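LPXTG-motif cell wall anchor domain protein (Mobiluncus mulieris, PDB 5U5O) probably mediates bacterial adhesion as a giant cell-wall-anchored surface protein whose Ig-like domains carry intramolecular disulfide, isopeptide and ester bond cross-links. Local coordinates at residues P3-Y8 against V122-W127; T32-N37 against V94-M99; Y44-Q49 against T68-T73. One frame throughout, in Å; residues are numbered along the deposited sequence. Where two conformers were deposited one is given.

Contact 1 of 3, residues P3-Y8 against V122-W127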
# COMPACT_ATOMS: atom_id res chain seq x y z
N PRO A 3 6.00 -34.58 -11.61
CA PRO A 3 6.16 -33.64 -10.51
C PRO A 3 5.46 -32.33 -10.79
O PRO A 3 5.38 -31.86 -11.91
CB PRO A 3 7.67 -33.50 -10.42
CG PRO A 3 8.20 -33.83 -11.75
CD PRO A 3 7.28 -34.87 -12.29
N GLY A 4 5.03 -31.69 -9.69
CA GLY A 4 4.40 -30.37 -9.73
C GLY A 4 4.93 -29.49 -8.59
O GLY A 4 5.62 -29.99 -7.71
N VAL A 5 4.62 -28.20 -8.65
CA VAL A 5 5.04 -27.27 -7.59
C VAL A 5 3.92 -26.29 -7.34
O VAL A 5 3.24 -25.82 -8.24
CB VAL A 5 6.41 -26.62 -7.93
CG1 VAL A 5 6.36 -25.73 -9.16
CG2 VAL A 5 6.95 -25.82 -6.73
N GLY A 6 3.76 -25.95 -6.07
CA GLY A 6 2.84 -24.91 -5.62
C GLY A 6 3.48 -24.12 -4.48
O GLY A 6 4.53 -24.51 -3.96
N THR A 7 2.85 -23.01 -4.10
CA THR A 7 3.40 -22.16 -3.06
C THR A 7 2.28 -21.53 -2.27
O THR A 7 1.17 -21.32 -2.76
CB THR A 7 4.27 -21.05 -3.67
OG1 THR A 7 3.48 -20.30 -4.60
CG2 THR A 7 5.53 -21.55 -4.31
N TYR A 8 2.61 -21.18 -1.03
CA TYR A 8 1.74 -20.36 -0.18
C TYR A 8 2.61 -19.26 0.42
O TYR A 8 3.61 -19.54 1.07
CB TYR A 8 1.11 -21.20 0.91
CG TYR A 8 0.24 -20.42 1.87
CD1 TYR A 8 -0.93 -19.80 1.41
CD2 TYR A 8 0.56 -20.30 3.22
CE1 TYR A 8 -1.76 -19.09 2.27
CE2 TYR A 8 -0.28 -19.59 4.09
CZ TYR A 8 -1.43 -18.99 3.61
OH TYR A 8 -2.26 -18.28 4.46
N VAL A 122 4.25 -14.31 -5.76
CA VAL A 122 5.41 -15.20 -5.80
C VAL A 122 5.24 -16.19 -6.97
O VAL A 122 4.15 -16.74 -7.19
CB VAL A 122 5.50 -16.02 -4.52
CG1 VAL A 122 6.56 -17.11 -4.60
CG2 VAL A 122 5.81 -15.08 -3.37
N TYR A 123 6.30 -16.33 -7.77
CA TYR A 123 6.43 -17.34 -8.83
C TYR A 123 7.45 -18.35 -8.33
O TYR A 123 8.36 -18.01 -7.57
CB TYR A 123 6.95 -16.65 -10.08
CG TYR A 123 5.89 -15.98 -10.96
CD1 TYR A 123 4.66 -15.55 -10.45
CD2 TYR A 123 6.13 -15.81 -12.32
CE1 TYR A 123 3.70 -14.97 -11.27
CE2 TYR A 123 5.18 -15.22 -13.15
CZ TYR A 123 3.97 -14.80 -12.62
OH TYR A 123 3.05 -14.22 -13.46
N GLU A 124 7.30 -19.62 -8.77
CA GLU A 124 8.20 -20.70 -8.33
C GLU A 124 8.46 -21.65 -9.49
O GLU A 124 7.57 -21.90 -10.34
CB GLU A 124 7.59 -21.50 -7.18
CG GLU A 124 8.59 -22.36 -6.41
CD GLU A 124 9.40 -21.56 -5.39
OE1 GLU A 124 9.03 -20.40 -5.08
OE2 GLU A 124 10.43 -22.08 -4.94
N GLN A 125 9.68 -22.16 -9.56
CA GLN A 125 10.01 -23.22 -10.52
C GLN A 125 10.71 -24.36 -9.82
O GLN A 125 11.48 -24.16 -8.84
CB GLN A 125 10.86 -22.69 -11.68
CG GLN A 125 10.29 -21.46 -12.37
CD GLN A 125 10.61 -20.17 -11.60
OE1 GLN A 125 11.73 -19.98 -11.14
NE2 GLN A 125 9.61 -19.30 -11.43
N LEU A 126 10.49 -25.56 -10.38
CA LEU A 126 11.08 -26.80 -9.88
C LEU A 126 11.92 -27.42 -10.98
O LEU A 126 11.39 -27.67 -12.08
CB LEU A 126 9.96 -27.77 -9.48
CG LEU A 126 10.35 -29.17 -9.01
CD1 LEU A 126 11.13 -29.11 -7.71
CD2 LEU A 126 9.12 -30.07 -8.90
N TRP A 127 13.16 -27.78 -10.68
CA TRP A 127 14.13 -28.31 -11.64
C TRP A 127 14.51 -29.72 -11.17
O TRP A 127 14.90 -29.93 -10.02
CB TRP A 127 15.38 -27.44 -11.72
CG TRP A 127 15.18 -26.06 -12.26
CD1 TRP A 127 14.67 -24.98 -11.58
CD2 TRP A 127 15.56 -25.57 -13.55
NE1 TRP A 127 14.67 -23.88 -12.39
CE2 TRP A 127 15.22 -24.20 -13.60
CE3 TRP A 127 16.14 -26.16 -14.68
CZ2 TRP A 127 15.44 -23.41 -14.73
CZ3 TRP A 127 16.36 -25.38 -15.80
CH2 TRP A 127 16.00 -24.02 -15.82
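Strands 4-8 and 122-127 run nearly antiparallel, at 151°, yet they share no hydrogen bond. Their axes come no closer than 7.1 Å, and side chains fill the gap. Packing is tightest at Thr7. Its methyl CG2 presses on the root of the Glu124 side chain, 3.5 Å from Thr7 CG2 to Glu124 CB. CG2 lies anti to the carbonyl carbon, so OG1 takes the crowded place between the backbone N and the carbonyl carbon (chi1 57°). That oxygen is esterified: Thr7 OG1 is covalently linked to CD of Gln160. This is the Thr-Gln ester cross-link that gives the domain its family name. Here it ties the first strand to strand 150-178. Glu124 leaves the backbone with CG anti to N and then bends at chi2 (80°). The bend keeps the side chain beside the Thr7 methyl, with Glu124 OE1 3.8 Å from Thr7 CG2. OE1 of the buried Glu124 also lies close to Asp31 OD2, a like-charge pair, which may raise the pKa of one of them. Val5 comes next along the strand. Its CG2 meets Glu124 CG at 3.8 Å, the two side chains crossing at about a right angle. Val5 also slides past Leu126 in the opposite direction, CB to CB at 4.0 Å. These inward-pointing residues belong to the two facing sheets of an Ig-like sandwich. The contact loosens towards Pro3, which is partly exposed. Pro3 CB touches Leu126 CD2 at 4.0 Å. That same methyl sits 3.7 Å from Gly4 O. Beyond Thr7 the strand turns the exposed Tyr8 away to the solvent side.

Contact 2 of 3, residues T32-N37 against V94-M99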
# COMPACT_ATOMS: atom_id res chain seq x y z
N THR A 32 6.32 -20.69 1.26
CA THR A 32 6.17 -22.10 1.61
C THR A 32 5.93 -22.88 0.32
O THR A 32 4.94 -22.66 -0.36
CB THR A 32 5.05 -22.33 2.63
OG1 THR A 32 5.36 -21.60 3.82
CG2 THR A 32 4.92 -23.77 3.01
N VAL A 33 6.89 -23.73 -0.00
CA VAL A 33 6.90 -24.47 -1.28
C VAL A 33 6.36 -25.89 -1.09
O VAL A 33 6.74 -26.61 -0.20
CB VAL A 33 8.33 -24.50 -1.83
CG1 VAL A 33 8.33 -25.22 -3.18
CG2 VAL A 33 8.90 -23.08 -1.93
N ARG A 34 5.40 -26.22 -1.96
CA ARG A 34 4.71 -27.52 -1.93
C ARG A 34 5.10 -28.30 -3.20
O ARG A 34 4.85 -27.83 -4.31
CB ARG A 34 3.20 -27.28 -1.88
CG ARG A 34 2.73 -26.31 -0.80
CD ARG A 34 2.50 -27.02 0.52
NE ARG A 34 1.26 -27.83 0.51
CZ ARG A 34 0.79 -28.50 1.56
NH1 ARG A 34 1.43 -28.44 2.72
NH2 ARG A 34 -0.33 -29.23 1.47
N LEU A 35 5.78 -29.41 -2.98
CA LEU A 35 6.25 -30.25 -4.08
C LEU A 35 5.33 -31.45 -4.22
O LEU A 35 5.09 -32.18 -3.27
CB LEU A 35 7.66 -30.74 -3.83
CG LEU A 35 8.70 -29.64 -3.58
CD1 LEU A 35 10.07 -30.24 -3.30
CD2 LEU A 35 8.80 -28.63 -4.71
N TYR A 36 4.82 -31.66 -5.45
CA TYR A 36 3.75 -32.66 -5.73
C TYR A 36 4.30 -33.84 -6.52
O TYR A 36 4.91 -33.61 -7.56
CB TYR A 36 2.62 -32.02 -6.52
CG TYR A 36 2.08 -30.76 -5.90
CD1 TYR A 36 1.65 -30.75 -4.58
CD2 TYR A 36 2.00 -29.60 -6.62
CE1 TYR A 36 1.15 -29.61 -3.99
CE2 TYR A 36 1.52 -28.42 -6.04
CZ TYR A 36 1.08 -28.46 -4.73
OH TYR A 36 0.61 -27.30 -4.13
N ASN A 37 4.19 -35.02 -5.93
CA ASN A 37 4.53 -36.27 -6.67
C ASN A 37 5.98 -36.27 -7.14
O ASN A 37 6.30 -36.77 -8.23
CB ASN A 37 3.53 -36.55 -7.81
CG ASN A 37 2.19 -36.93 -7.27
OD1 ASN A 37 2.06 -37.43 -6.16
ND2 ASN A 37 1.18 -36.82 -8.12
N VAL A 94 2.51 -34.81 -1.19
CA VAL A 94 2.95 -33.40 -1.01
C VAL A 94 4.11 -33.34 -0.02
O VAL A 94 4.02 -33.93 1.04
CB VAL A 94 1.81 -32.50 -0.54
CG1 VAL A 94 2.26 -31.04 -0.52
CG2 VAL A 94 0.58 -32.66 -1.41
N TYR A 95 5.19 -32.73 -0.47
CA TYR A 95 6.36 -32.51 0.36
C TYR A 95 6.60 -31.01 0.48
O TYR A 95 6.64 -30.30 -0.52
CB TYR A 95 7.57 -33.18 -0.23
CG TYR A 95 7.40 -34.67 -0.39
CD1 TYR A 95 6.74 -35.21 -1.49
CD2 TYR A 95 7.86 -35.55 0.59
CE1 TYR A 95 6.58 -36.57 -1.63
CE2 TYR A 95 7.70 -36.93 0.44
CZ TYR A 95 7.05 -37.43 -0.68
OH TYR A 95 6.88 -38.79 -0.80
N GLU A 96 6.81 -30.52 1.71
CA GLU A 96 6.87 -29.08 1.98
C GLU A 96 8.25 -28.64 2.40
O GLU A 96 8.92 -29.31 3.18
CB GLU A 96 5.85 -28.73 3.03
CG GLU A 96 5.69 -27.23 3.26
CD GLU A 96 4.61 -26.92 4.26
OE1 GLU A 96 3.43 -26.83 3.87
OE2 GLU A 96 4.93 -26.67 5.44
N THR A 97 8.68 -27.52 1.83
CA THR A 97 9.88 -26.82 2.32
C THR A 97 9.58 -25.33 2.22
O THR A 97 8.44 -24.94 1.99
CB THR A 97 11.11 -27.25 1.51
OG1 THR A 97 12.28 -26.68 2.11
CG2 THR A 97 11.03 -26.85 0.05
N GLU A 98 10.58 -24.49 2.50
CA GLU A 98 10.34 -23.04 2.43
C GLU A 98 11.56 -22.27 2.01
O GLU A 98 12.69 -22.75 2.15
CB GLU A 98 9.83 -22.51 3.76
CG GLU A 98 10.80 -22.66 4.91
CD GLU A 98 10.20 -22.19 6.22
OE1 GLU A 98 9.41 -22.94 6.82
OE2 GLU A 98 10.54 -21.07 6.65
N MET A 99 11.33 -21.06 1.50
CA MET A 99 12.40 -20.12 1.20
C MET A 99 11.91 -18.72 1.55
O MET A 99 10.71 -18.47 1.61
CB MET A 99 12.87 -20.17 -0.26
CG MET A 99 11.80 -20.55 -1.29
SD MET A 99 12.29 -20.22 -3.00
CE MET A 99 13.85 -21.12 -3.09
O HOH W 1 6.74 -23.45 5.79
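The Arg34 guanidinium has Val94 CG1 over one face, 3.4 Å above the plane and towards its rim. Glu96 stands at its edge. There Arg34 NH1 gives a salt-bridging hydrogen bond of 2.8 Å to Glu96 OE1. OE1 lies near the guanidinium plane, but NH1 meets it from above the carboxylate plane. The two planes are 49° apart. The Tyr36 ring has Arg34 O over the centre of one face and Val94 CG2 at its edge, 3.9 Å from Tyr36 CD1. Val94 thus serves two flat groups: CG1 lies over the guanidinium and also touches the Tyr36 ring, while CG2 meets that ring's edge. Arg34 gets there by bending at chi2 and chi3, whereas Glu96 stays extended beyond CG. The Glu96 carboxylate also rests against a methyl, with Thr32 CG2 3.4 Å from Glu96 CD. Further along this partly exposed face, a water bridges Thr32 OG1 and Glu98 OE1, donating to the glutamate. Under these side chains the strands pair antiparallel. Val33 with Thr97 and Leu35 with Tyr95 are the hydrogen-bonded pairs, each closed by two N-H...O bonds. Both Leu35-Tyr95 bonds are straight, at 168°, and lie in the carbonyl planes. In the other pair, Val33 N sits above the carbonyl plane of Thr97. On the opposite face Val33 CG2 touches Met99 CG at 3.9 Å. Strand 26-36 lies between strands 4-10 and 94-104 in one sheet of the Ig-like sandwich. Its Val33 and Leu35 face strand 118-127 of the other sheet. On the Arg34 side, Glu84 of helix 82-88 takes both Arg34 NH2, in a salt bridge, and Tyr36 OH, in a hydrogen bond.

Contact 3 of 3, residues Y44-Q49 against T68-T73; sequences YAIAGQ and TTVKVT
Four backbone hydrogen bonds hold this pairing, two at each hydrogen-bonded pair. Tyr44 and Val70 exchange one each way, with Val70 N to Tyr44 O at 2.8 Å. In the return bond Tyr44 N lies above the carbonyl plane of Val70. Ile46 and Thr68 do the same, with Ile46 N to Thr68 O at 2.9 Å. Here both donors approach nearly along the C=O axis. Ala45 and Thr69 form the non-hydrogen-bonded pair between them. Two CA-H...O contacts add to the backbone join, Thr69 CA to Tyr44 O at 3.2 Å and Ala45 CA to Thr68 O at 3.3 Å. The two strands are the arms of a beta hairpin, 43-52 and 64-71, in the Ig-like domain. Strand 43-52 also pairs with strand 118-127 along its other edge. Ile46 has CG1 in the crowded place between N and the carbonyl carbon (chi1 53°). With chi2 extended (170°), this sets Ile46 CD1 against Val70 CG2, at 3.7 Å. The Thr68 methyl lies alongside, with Thr68 CG2 3.7 Å from Ile46 CG1. Past the end of the strand, Val72 CG2 reaches Tyr44 CD1 at 3.7 Å. The Tyr44 hydroxyl bonds to the backbone N of Glu39.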
# COMPACT_ATOMS: atom_id res chain seq x y z
N TYR A 44 16.31 -31.92 -6.10
CA TYR A 44 15.74 -30.94 -7.01
C TYR A 44 16.31 -29.56 -6.67
O TYR A 44 16.81 -29.33 -5.55
CB TYR A 44 14.23 -30.86 -6.81
CG TYR A 44 13.53 -32.16 -7.12
CD1 TYR A 44 13.47 -33.19 -6.20
CD2 TYR A 44 12.86 -32.34 -8.33
CE1 TYR A 44 12.83 -34.40 -6.49
CE2 TYR A 44 12.20 -33.53 -8.61
CZ TYR A 44 12.18 -34.55 -7.69
OH TYR A 44 11.57 -35.77 -7.94
N ALA A 45 16.25 -28.66 -7.64
CA ALA A 45 16.48 -27.24 -7.37
C ALA A 45 15.14 -26.54 -7.45
O ALA A 45 14.31 -26.82 -8.32
CB ALA A 45 17.46 -26.61 -8.36
N ILE A 46 14.94 -25.60 -6.53
CA ILE A 46 13.78 -24.73 -6.53
C ILE A 46 14.19 -23.27 -6.60
O ILE A 46 15.23 -22.88 -6.02
CB ILE A 46 12.83 -25.00 -5.33
CG1 ILE A 46 13.57 -24.97 -3.99
CG2 ILE A 46 12.10 -26.32 -5.57
CD1 ILE A 46 12.62 -24.99 -2.81
N ALA A 47 13.39 -22.46 -7.27
CA ALA A 47 13.63 -21.00 -7.32
C ALA A 47 12.33 -20.29 -7.14
O ALA A 47 11.29 -20.72 -7.68
CB ALA A 47 14.25 -20.61 -8.65
N GLY A 48 12.39 -19.19 -6.42
CA GLY A 48 11.26 -18.31 -6.23
C GLY A 48 11.62 -16.87 -6.59
O GLY A 48 12.78 -16.45 -6.43
N GLN A 49 10.62 -16.13 -7.06
CA GLN A 49 10.75 -14.69 -7.33
C GLN A 49 9.51 -13.98 -6.85
O GLN A 49 8.41 -14.51 -6.95
CB GLN A 49 10.96 -14.38 -8.81
CG GLN A 49 12.05 -15.18 -9.49
CD GLN A 49 11.59 -16.57 -9.92
OE1 GLN A 49 10.46 -16.76 -10.40
NE2 GLN A 49 12.47 -17.56 -9.75
N THR A 68 17.61 -22.65 -4.25
CA THR A 68 18.30 -23.63 -3.40
C THR A 68 18.06 -25.03 -3.94
O THR A 68 17.28 -25.21 -4.88
CB THR A 68 17.82 -23.55 -1.93
OG1 THR A 68 18.63 -24.39 -1.09
CG2 THR A 68 16.35 -23.93 -1.76
N THR A 69 18.74 -26.02 -3.36
CA THR A 69 18.50 -27.42 -3.67
C THR A 69 17.80 -28.08 -2.49
O THR A 69 17.97 -27.66 -1.34
CB THR A 69 19.79 -28.17 -4.02
OG1 THR A 69 20.77 -27.92 -3.03
CG2 THR A 69 20.30 -27.76 -5.38
N VAL A 70 16.99 -29.10 -2.81
CA VAL A 70 16.19 -29.83 -1.83
C VAL A 70 16.28 -31.32 -2.13
O VAL A 70 15.95 -31.75 -3.23
CB VAL A 70 14.70 -29.46 -1.92
CG1 VAL A 70 13.87 -30.33 -0.99
CG2 VAL A 70 14.48 -27.98 -1.61
N LYS A 71 16.72 -32.11 -1.16
CA LYS A 71 16.71 -33.56 -1.27
C LYS A 71 15.45 -34.04 -0.59
O LYS A 71 15.27 -33.91 0.61
CB LYS A 71 17.96 -34.19 -0.65
CG LYS A 71 18.03 -35.68 -0.99
CD LYS A 71 19.35 -36.30 -0.55
CE LYS A 71 19.42 -37.74 -1.01
NZ LYS A 71 20.73 -38.33 -0.65
N VAL A 72 14.54 -34.59 -1.40
CA VAL A 72 13.22 -34.89 -0.88
C VAL A 72 13.28 -36.10 0.03
O VAL A 72 13.93 -37.12 -0.30
CB VAL A 72 12.26 -35.13 -2.05
CG1 VAL A 72 10.89 -35.61 -1.57
CG2 VAL A 72 12.13 -33.82 -2.83
N THR A 73 12.60 -36.02 1.17
CA THR A 73 12.56 -37.10 2.14
C THR A 73 11.18 -37.20 2.80
O THR A 73 10.42 -36.24 2.81
CB THR A 73 13.68 -36.93 3.19
OG1 THR A 73 13.79 -38.13 3.96
CG2 THR A 73 13.41 -35.74 4.09

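All three contacts lie within one Ig-like domain, the one with the ester bond. Contact 2 belongs to one sheet and contact 3 to the other, and contact 1 spans the space between them. Centres of contacts 1 and 2 are about 8 Å apart, and the centre of contact 3 is about 9 Å from each of theirs. Probable backbone hydrogen bonds join contact 1 to both: Gly6 O to Arg34 N at 2.8 Å, and Trp127 N to Ala45 O at 2.8 Å. Glu124 and Met99 meet where the sheets face each other, with Glu124 OE2 3.3 Å from Met99 SD. Along the chain, contact 3 lies within the loop closed by contact 2, which lies within the loop closed by contact 1.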